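Local coordinates for type III CBASS phage resistance system CD-NTase-associated protein Cap8 (Pseudomonas aeruginosa, PDB 6P8P) that is a HORMA-domain protein that probably regulates a cGAS-like nucleotidyltransferase in bacterial immunity against bacteriophages, at residues D16-Q19 with T20-I24. The protein carries 2 engineered substitutions. Sequence-based numbering, arbitrary orientation.
Sequences DALQ and TWDAI
Asp16 and Thr20 meet where helix 17-29 of this HORMA-domain protein begins: Thr20 N donates to Asp16 O at 2.9 Å, closing the first turn, and the i to i+4 ladder continues through Trp21 N to Ala17 O, Asp22 N to Leu18 O and Ala23 N to Gln19 O. Asp16 is the N-cap. Its short carboxylate, with chi1 at 76°, folds back over the helix start so that OD1 accepts from Gln19 N at 2.7 Å. Gln19 reciprocates, its longer side chain bringing the amide back, so that OE1 accepts from Asp16 N at 2.8 Å, which completes a capping box. Asp16 O also receives Thr20 OG1 at 2.8 Å, the hydroxyl approaching from above the carbonyl plane. With OG1 beside its own backbone N (chi1 -56°), buried Thr20 satisfies its polar branch here and with Ser11 OG. One turn along, Leu18 CD2 lies 3.5 Å from Asp22 OD2. Trp21 lays its broad indole against Thr44 and Ala47 of helix 44-52, NE1 bonding to Leu40 O of helix 35-42, while small Ala17 and nonpolar Leu18 pack against Trp113 and Ala117 of the second subunit. Asp16 OD1 thus takes the Gln19 N-H, and weakly that of Leu18, which the helix itself cannot pair at its first turn, and its carboxylate would suit the positive end of the helix dipole.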
loop_
_atom_site.group_PDB
_atom_site.type_symbol
_atom_site.label_atom_id
_atom_site.label_comp_id
_atom_site.label_asym_id
_atom_site.label_seq_id
_atom_site.Cartn_x
_atom_site.Cartn_y
_atom_site.Cartn_z
ATOM N N ASP A 16 -0.784 13.702 -5.754
ATOM C CA ASP A 16 -1.391 12.512 -5.167
ATOM C C ASP A 16 -0.351 11.779 -4.304
ATOM O O ASP A 16 0.835 12.142 -4.246
ATOM C CB ASP A 16 -2.033 11.637 -6.241
ATOM C CG ASP A 16 -1.056 10.827 -7.075
ATOM O OD1 ASP A 16 -0.005 10.365 -6.620
ATOM O OD2 ASP A 16 -1.408 10.600 -8.263
ATOM N N ALA A 17 -0.832 10.806 -3.528
ATOM C CA ALA A 17 0.032 10.169 -2.529
ATOM C C ALA A 17 1.240 9.489 -3.157
ATOM O O ALA A 17 2.339 9.467 -2.562
ATOM C CB ALA A 17 -0.779 9.172 -1.697
ATOM N N LEU A 18 1.077 8.933 -4.352
ATOM C CA LEU A 18 2.223 8.299 -4.996
ATOM C C LEU A 18 3.188 9.343 -5.564
ATOM O O LEU A 18 4.414 9.176 -5.501
ATOM C CB LEU A 18 1.734 7.341 -6.086
ATOM C CG LEU A 18 2.821 6.635 -6.889
ATOM C CD1 LEU A 18 2.402 5.168 -7.204
ATOM C CD2 LEU A 18 3.070 7.354 -8.192
ATOM N N GLN A 19 2.659 10.433 -6.132
ATOM C CA GLN A 19 3.539 11.501 -6.589
ATOM C C GLN A 19 4.335 12.081 -5.432
ATOM O O GLN A 19 5.487 12.478 -5.611
ATOM C CB GLN A 19 2.731 12.607 -7.272
ATOM C CG GLN A 19 2.069 12.180 -8.552
ATOM C CD GLN A 19 1.117 13.214 -9.089
ATOM O OE1 GLN A 19 0.393 13.862 -8.323
ATOM N NE2 GLN A 19 1.087 13.370 -10.424
ATOM N N THR A 20 3.725 12.147 -4.251
ATOM C CA THR A 20 4.410 12.628 -3.059
ATOM C C THR A 20 5.550 11.690 -2.691
ATOM O O THR A 20 6.685 12.116 -2.492
ATOM C CB THR A 20 3.421 12.721 -1.897
ATOM O OG1 THR A 20 2.288 13.553 -2.246
ATOM C CG2 THR A 20 4.124 13.290 -0.639
ATOM N N TRP A 21 5.283 10.383 -2.657
ATOM C CA TRP A 21 6.375 9.448 -2.352
ATOM C C TRP A 21 7.492 9.526 -3.379
ATOM O O TRP A 21 8.674 9.530 -3.016
ATOM C CB TRP A 21 5.847 8.026 -2.293
ATOM C CG TRP A 21 6.855 6.998 -1.935
ATOM C CD1 TRP A 21 7.241 5.952 -2.710
ATOM C CD2 TRP A 21 7.616 6.918 -0.726
ATOM N NE1 TRP A 21 8.176 5.183 -2.030
ATOM C CE2 TRP A 21 8.436 5.779 -0.820
ATOM C CE3 TRP A 21 7.664 7.690 0.446
ATOM C CZ2 TRP A 21 9.267 5.373 0.210
ATOM C CZ3 TRP A 21 8.527 7.305 1.470
ATOM C CH2 TRP A 21 9.320 6.156 1.339
ATOM N N ASP A 22 7.141 9.603 -4.663
ATOM C CA ASP A 22 8.162 9.712 -5.696
ATOM C C ASP A 22 9.032 10.952 -5.477
ATOM O O ASP A 22 10.251 10.899 -5.653
ATOM C CB ASP A 22 7.500 9.751 -7.073
ATOM C CG ASP A 22 7.091 8.386 -7.582
ATOM O OD1 ASP A 22 7.421 7.369 -6.952
ATOM O OD2 ASP A 22 6.421 8.333 -8.648
ATOM N N ALA A 23 8.430 12.061 -5.034
ATOM C CA ALA A 23 9.225 13.270 -4.794
ATOM C C ALA A 23 10.169 13.061 -3.621
ATOM O O ALA A 23 11.314 13.540 -3.642
ATOM C CB ALA A 23 8.321 14.483 -4.545
ATOM N N ILE A 24 9.697 12.322 -2.599
ATOM C CA ILE A 24 10.520 12.006 -1.429
ATOM C C ILE A 24 11.649 11.058 -1.798
ATOM O O ILE A 24 12.793 11.226 -1.365
ATOM C CB ILE A 24 9.635 11.426 -0.308
ATOM C CG1 ILE A 24 8.697 12.521 0.215
ATOM C CG2 ILE A 24 10.481 10.843 0.813
ATOM C CD1 ILE A 24 7.564 12.029 1.101
#